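Long-range contacts in serine acetyltransferase (Entamoeba histolytica, PDB 3P1B), which probably transfers an acetyl group from acetyl-CoA to the side-chain hydroxyl of L-serine, the first step of cysteine synthesis: residues Tyr5-Ala10 with His61-Leu66; Glu95-Ile100 with Tyr137-Val142. All coordinates share one frame; numbering follows the deposited sequence.

From the N terminus, the chain runs through helix 2-19 and helix 37-46 before helix 59-80 returns to the first, so that interaction 1 closes a loop of 50 residues. Interaction 2 opens later, on helix 83-114, and closes a second, 36-residue loop when helix 129-145 packs back against it. The two loops follow in series and neither nests in nor crosses the other. Their centres lie about 15 Å apart and they still touch, with Ile9 and Leu66 of interaction 1 both meeting Leu97 of interaction 2. Together they tie the N-terminal helices through helix 83-114 to helix 129-145, which borders the left-handed beta-helix.

Interaction 1 (Tyr5-Ala10 with His61-Leu66); sequences YIYSIA and HIASEL. With SO4 (sulfate ion), chain E.
Ala10 drives its methyl straight onto the backbone of Ala63, with CB only 3.6 Å from Ala63 CA. With only a methyl on each residue, the CA atoms of this pair come within 5.1 Å, although the axes of the two helical segments stay 9.0 Å apart and their directions differ by 125°. The methyls themselves also touch, and beside them Ala63 CB lies at the edge of the Tyr7 ring, 4.4 Å from CD1 and close to the ring plane; this aromatic residue forms the exposed margin of the contact.

Leu66 fills the other side. Its CG stands anti to the backbone N (chi1 -174°), which carries the isobutyl group across to helix 2-19. There Ile6 CG2 rests against Leu66 CG at 3.7 Å, and Leu66 CD2 reaches on to Ile9 CG2, also at 3.7 Å. The same CD2 lies over the backbone N of Ala10, a polar atom already used in the helical bond to Ile6 O. No hydrogen bond joins the segments; the contact is made by van der Waals packing, mainly of methyl and branched aliphatic groups, with Ile62 CG2 adding a looser touch on Ala10.

Polar groups lie off this apolar seam. Tyr5 O accepts both Ile9 N and Ser8 OG, the latter at 2.8 Å, while His61 NE2 donates to sulfate O1 at 3.0 Å. That ion, probably from the crystallisation liquor, is also bound by Lys53 N.

The pair belongs to the helical N-terminal part of the enzyme. Helix 83-114 meets Ile6 through Leu94, and helix 37-46 packs Ile45 against Leu66 and pairs Lys41 with Glu65 in a salt bridge, so both helices border the contact.

Interaction 2 (Glu95-Ile100 with Tyr137-Val142); sequences EKLPSI and YRIAHV
Arg138 NH2 is gripped twice, by a salt bridge to Asp107 OD1 and a hydrogen bond to Lys174 O, while its NH1 donates to Ile173 O. The guanidinium thus joins the helical part, through helix 83-114, to the first coil of the left-handed beta-helix that marks the hexapeptide-repeat transferases. This is a roughly antiparallel helix pair, with segment axes 146° apart in direction and 10.6 Å apart at their nearest.

Ile100 is its central residue. Its CG2 lies 3.6 Å from Arg138 CB and also touches Arg138 CD, the two side chains running past each other in opposite senses, so the extended arginine stem is lined by the isoleucine before it reaches its polar partners. The other branch ends in CD1, which reaches Val142 CG2 at 3.8 Å and meets Ile139 nearly at a right angle, though the modelled spacing of the Ile139 CD1 methyl is doubtful. Leu97 lies across Ile139 as well.

The helix is kinked at Pro98, which has no N-H to give, and Ser99 N also makes no bond to the turn before; regular bonding resumes with Ile100 N to Lys96 O at 3.1 Å. Lys96 contributes mainly its base: chi2 (-70°) bends the chain aside, NZ meets Glu95 OE2 in a salt bridge, and CB rests 3.9 Å from Val142 CG2.

Interaction 1 (Tyr5-Ala10 with His61-Leu66)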
loop_
_atom_site.group_PDB
_atom_site.type_symbol
_atom_site.label_atom_id
_atom_site.label_comp_id
_atom_site.label_asym_id
_atom_site.label_seq_id
_atom_site.Cartn_x
_atom_site.Cartn_y
_atom_site.Cartn_z
ATOM N N TYR A 5 -19.502 -32.396 -4.648
ATOM C CA TYR A 5 -19.095 -31.514 -5.743
ATOM C C TYR A 5 -17.685 -30.972 -5.489
ATOM O O TYR A 5 -16.898 -30.872 -6.418
ATOM C CB TYR A 5 -20.054 -30.372 -5.988
ATOM C CG TYR A 5 -19.799 -29.639 -7.294
ATOM C CD1 TYR A 5 -19.811 -30.301 -8.505
ATOM C CD2 TYR A 5 -19.654 -28.249 -7.310
ATOM C CE1 TYR A 5 -19.591 -29.608 -9.714
ATOM C CE2 TYR A 5 -19.417 -27.540 -8.538
ATOM C CZ TYR A 5 -19.422 -28.250 -9.718
ATOM O OH TYR A 5 -19.200 -27.578 -10.929
ATOM N N ILE A 6 -17.364 -30.644 -4.249
ATOM C CA ILE A 6 -16.011 -30.151 -3.937
ATOM C C ILE A 6 -14.970 -31.235 -4.246
ATOM O O ILE A 6 -13.953 -30.946 -4.878
ATOM C CB ILE A 6 -15.857 -29.655 -2.488
ATOM C CG1 ILE A 6 -16.763 -28.442 -2.238
ATOM C CG2 ILE A 6 -14.397 -29.209 -2.221
ATOM C CD1 ILE A 6 -16.925 -28.110 -0.762
ATOM N N TYR A 7 -15.248 -32.489 -3.843
ATOM C CA TYR A 7 -14.342 -33.601 -4.133
ATOM C C TYR A 7 -13.998 -33.620 -5.627
ATOM O O TYR A 7 -12.821 -33.675 -5.990
ATOM C CB TYR A 7 -14.947 -34.954 -3.712
ATOM C CG TYR A 7 -14.897 -35.408 -2.244
ATOM C CD1 TYR A 7 -13.828 -35.065 -1.393
ATOM C CD2 TYR A 7 -15.893 -36.282 -1.737
ATOM C CE1 TYR A 7 -13.786 -35.530 -0.048
ATOM C CE2 TYR A 7 -15.862 -36.753 -0.401
ATOM C CZ TYR A 7 -14.805 -36.374 0.439
ATOM O OH TYR A 7 -14.752 -36.839 1.758
ATOM N N SER A 8 -14.998 -33.504 -6.509
ATOM C CA SER A 8 -14.774 -33.576 -7.974
ATOM C C SER A 8 -13.947 -32.438 -8.590
ATOM O O SER A 8 -13.182 -32.628 -9.538
ATOM C CB SER A 8 -16.112 -33.621 -8.710
ATOM O OG SER A 8 -16.689 -32.319 -8.814
ATOM N N ILE A 9 -14.171 -31.241 -8.079
ATOM C CA ILE A 9 -13.452 -30.086 -8.515
ATOM C C ILE A 9 -11.990 -30.193 -7.947
ATOM O O ILE A 9 -11.061 -29.918 -8.658
ATOM C CB ILE A 9 -14.176 -28.758 -8.128
ATOM C CG1 ILE A 9 -15.424 -28.498 -9.033
ATOM C CG2 ILE A 9 -13.165 -27.651 -8.162
ATOM C CD1 ILE A 9 -15.171 -28.238 -10.563
ATOM N N ALA A 10 -11.805 -30.628 -6.704
ATOM C CA ALA A 10 -10.453 -30.826 -6.182
ATOM C C ALA A 10 -9.704 -31.883 -7.002
ATOM O O ALA A 10 -8.511 -31.733 -7.350
ATOM C CB ALA A 10 -10.511 -31.227 -4.735
ATOM N N HIS A 61 -5.390 -33.424 0.361
ATOM C CA HIS A 61 -5.052 -32.255 1.168
ATOM C C HIS A 61 -5.555 -31.027 0.431
ATOM O O HIS A 61 -5.949 -30.032 1.048
ATOM C CB HIS A 61 -3.552 -32.169 1.525
ATOM C CG HIS A 61 -3.185 -30.918 2.289
ATOM N ND1 HIS A 61 -3.671 -30.646 3.556
ATOM C CD2 HIS A 61 -2.389 -29.869 1.962
ATOM C CE1 HIS A 61 -3.186 -29.489 3.978
ATOM N NE2 HIS A 61 -2.406 -28.995 3.029
ATOM N N ILE A 62 -5.548 -31.126 -0.897
ATOM C CA ILE A 62 -6.102 -30.120 -1.792
ATOM C C ILE A 62 -7.630 -29.926 -1.686
ATOM O O ILE A 62 -8.120 -28.779 -1.764
ATOM C CB ILE A 62 -5.674 -30.401 -3.216
ATOM C CG1 ILE A 62 -4.181 -30.113 -3.336
ATOM C CG2 ILE A 62 -6.504 -29.558 -4.205
ATOM C CD1 ILE A 62 -3.604 -30.485 -4.663
ATOM N N ALA A 63 -8.355 -31.038 -1.500
ATOM C CA ALA A 63 -9.775 -31.037 -1.175
ATOM C C ALA A 63 -10.036 -30.357 0.147
ATOM O O ALA A 63 -10.961 -29.610 0.268
ATOM C CB ALA A 63 -10.300 -32.486 -1.096
ATOM N N SER A 64 -9.206 -30.649 1.137
ATOM C CA SER A 64 -9.343 -30.074 2.478
ATOM C C SER A 64 -9.219 -28.530 2.478
ATOM O O SER A 64 -10.067 -27.864 3.080
ATOM C CB SER A 64 -8.355 -30.780 3.431
ATOM O OG SER A 64 -8.396 -30.279 4.747
ATOM N N GLU A 65 -8.245 -27.997 1.733
ATOM C CA GLU A 65 -8.026 -26.544 1.536
ATOM C C GLU A 65 -9.154 -25.926 0.707
ATOM O O GLU A 65 -9.561 -24.766 0.934
ATOM C CB GLU A 65 -6.661 -26.286 0.857
ATOM C CG GLU A 65 -5.417 -26.663 1.694
ATOM C CD GLU A 65 -5.304 -25.851 2.987
ATOM O OE1 GLU A 65 -5.472 -24.612 2.960
ATOM O OE2 GLU A 65 -5.053 -26.473 4.048
ATOM N N LEU A 66 -9.642 -26.675 -0.275
ATOM C CA LEU A 66 -10.771 -26.209 -1.073
ATOM C C LEU A 66 -12.000 -26.159 -0.165
ATOM O O LEU A 66 -12.761 -25.184 -0.190
ATOM C CB LEU A 66 -10.982 -27.068 -2.322
ATOM C CG LEU A 66 -12.040 -26.604 -3.305
ATOM C CD1 LEU A 66 -11.827 -25.130 -3.589
ATOM C CD2 LEU A 66 -12.029 -27.360 -4.648
HETATM S S SO4 E . 1.137 -27.137 3.755
HETATM O O1 SO4 E . -0.227 -26.917 3.360
HETATM O O2 SO4 E . 2.123 -27.123 2.706
HETATM O O3 SO4 E . 1.202 -28.448 4.261
HETATM O O4 SO4 E . 1.598 -26.311 4.819
#

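Interaction 2 (Glu95-Ile100 with Tyr137-Val142)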
loop_
_atom_site.group_PDB
_atom_site.type_symbol
_atom_site.label_atom_id
_atom_site.label_comp_id
_atom_site.label_asym_id
_atom_site.label_seq_id
_atom_site.Cartn_x
_atom_site.Cartn_y
_atom_site.Cartn_z
ATOM N N GLU A 95 -17.567 -24.474 -9.975
ATOM C CA GLU A 95 -17.663 -24.680 -11.447
ATOM C C GLU A 95 -16.599 -23.974 -12.286
ATOM O O GLU A 95 -16.178 -24.503 -13.319
ATOM C CB GLU A 95 -19.033 -24.206 -11.987
ATOM C CG GLU A 95 -19.294 -24.475 -13.474
ATOM C CD GLU A 95 -20.464 -23.647 -14.063
ATOM O OE1 GLU A 95 -21.226 -22.981 -13.303
ATOM O OE2 GLU A 95 -20.608 -23.621 -15.315
ATOM N N LYS A 96 -16.237 -22.752 -11.903
ATOM C CA LYS A 96 -15.291 -21.995 -12.678
ATOM C C LYS A 96 -13.806 -22.220 -12.323
ATOM O O LYS A 96 -12.929 -21.679 -12.971
ATOM C CB LYS A 96 -15.645 -20.481 -12.641
ATOM C CG LYS A 96 -16.812 -20.090 -13.564
ATOM C CD LYS A 96 -16.397 -20.203 -15.046
ATOM C CE LYS A 96 -17.500 -19.753 -16.002
ATOM N NZ LYS A 96 -18.602 -20.767 -15.913
ATOM N N LEU A 97 -13.488 -22.946 -11.273
ATOM C CA LEU A 97 -12.093 -22.936 -10.849
ATOM C C LEU A 97 -11.111 -23.561 -11.849
ATOM O O LEU A 97 -9.979 -23.156 -11.870
ATOM C CB LEU A 97 -11.949 -23.640 -9.506
ATOM C CG LEU A 97 -12.487 -22.917 -8.227
ATOM C CD1 LEU A 97 -12.318 -23.858 -7.083
ATOM C CD2 LEU A 97 -11.774 -21.649 -7.897
ATOM N N PRO A 98 -11.504 -24.678 -12.536
ATOM C CA PRO A 98 -10.570 -25.282 -13.488
ATOM C C PRO A 98 -10.214 -24.263 -14.572
ATOM O O PRO A 98 -9.037 -24.089 -14.941
ATOM C CB PRO A 98 -11.360 -26.501 -14.028
ATOM C CG PRO A 98 -12.202 -26.936 -12.851
ATOM C CD PRO A 98 -12.600 -25.594 -12.165
ATOM N N SER A 99 -11.221 -23.567 -15.050
ATOM C CA SER A 99 -11.094 -22.537 -16.127
ATOM C C SER A 99 -10.129 -21.352 -15.742
ATOM O O SER A 99 -9.303 -20.801 -16.585
ATOM C CB SER A 99 -12.503 -22.003 -16.320
ATOM O OG SER A 99 -12.537 -20.990 -17.301
ATOM N N ILE A 100 -10.308 -20.924 -14.492
ATOM C CA ILE A 100 -9.528 -19.830 -13.911
ATOM C C ILE A 100 -8.094 -20.309 -13.698
ATOM O O ILE A 100 -7.120 -19.621 -13.928
ATOM C CB ILE A 100 -10.128 -19.361 -12.551
ATOM C CG1 ILE A 100 -11.466 -18.616 -12.746
ATOM C CG2 ILE A 100 -9.131 -18.426 -11.876
ATOM C CD1 ILE A 100 -12.277 -18.489 -11.364
ATOM N N TYR A 137 -8.968 -11.614 -7.798
ATOM C CA TYR A 137 -9.850 -11.017 -8.754
ATOM C C TYR A 137 -10.651 -12.029 -9.594
ATOM O O TYR A 137 -11.854 -11.811 -9.800
ATOM C CB TYR A 137 -9.073 -10.147 -9.719
ATOM C CG TYR A 137 -9.887 -9.951 -10.990
ATOM C CD1 TYR A 137 -11.074 -9.167 -10.963
ATOM C CD2 TYR A 137 -9.546 -10.650 -12.162
ATOM C CE1 TYR A 137 -11.883 -9.057 -12.134
ATOM C CE2 TYR A 137 -10.389 -10.583 -13.344
ATOM C CZ TYR A 137 -11.506 -9.776 -13.297
ATOM O OH TYR A 137 -12.271 -9.698 -14.433
ATOM N N ARG A 138 -9.974 -13.045 -10.153
ATOM C CA ARG A 138 -10.682 -13.990 -11.003
ATOM C C ARG A 138 -11.784 -14.727 -10.215
ATOM O O ARG A 138 -12.904 -14.934 -10.791
ATOM C CB ARG A 138 -9.677 -14.878 -11.770
ATOM C CG ARG A 138 -8.824 -14.099 -12.705
ATOM C CD ARG A 138 -8.281 -15.026 -13.812
ATOM N NE ARG A 138 -7.355 -14.293 -14.629
ATOM C CZ ARG A 138 -7.712 -13.458 -15.576
ATOM N NH1 ARG A 138 -9.011 -13.215 -15.839
ATOM N NH2 ARG A 138 -6.745 -12.863 -16.249
ATOM N N ILE A 139 -11.535 -15.026 -8.932
ATOM C CA ILE A 139 -12.537 -15.578 -8.000
ATOM C C ILE A 139 -13.647 -14.543 -7.628
ATOM O O ILE A 139 -14.825 -14.813 -7.832
ATOM C CB ILE A 139 -11.888 -16.329 -6.790
ATOM C CG1 ILE A 139 -11.149 -17.579 -7.296
ATOM C CG2 ILE A 139 -12.879 -16.611 -5.645
ATOM C CD1 ILE A 139 -12.058 -18.486 -8.088
ATOM N N ALA A 140 -13.264 -13.366 -7.131
ATOM C CA ALA A 140 -14.210 -12.275 -6.860
ATOM C C ALA A 140 -15.125 -11.907 -8.073
ATOM O O ALA A 140 -16.310 -11.667 -7.892
ATOM C CB ALA A 140 -13.466 -11.056 -6.281
ATOM N N HIS A 141 -14.572 -11.900 -9.292
ATOM C CA HIS A 141 -15.372 -11.729 -10.478
ATOM C C HIS A 141 -16.535 -12.755 -10.656
ATOM O O HIS A 141 -17.638 -12.365 -11.029
ATOM C CB HIS A 141 -14.495 -11.570 -11.711
ATOM C CG HIS A 141 -15.269 -11.210 -12.917
ATOM N ND1 HIS A 141 -15.756 -9.937 -13.146
ATOM C CD2 HIS A 141 -15.671 -11.977 -13.959
ATOM C CE1 HIS A 141 -16.387 -9.927 -14.310
ATOM N NE2 HIS A 141 -16.305 -11.140 -14.842
ATOM N N VAL A 142 -16.311 -14.035 -10.351
ATOM C CA VAL A 142 -17.372 -15.053 -10.477
ATOM C C VAL A 142 -18.495 -14.621 -9.519
ATOM O O VAL A 142 -19.687 -14.654 -9.859
ATOM C CB VAL A 142 -16.786 -16.484 -10.103
ATOM C CG1 VAL A 142 -17.854 -17.645 -10.037
ATOM C CG2 VAL A 142 -15.756 -16.866 -11.162
#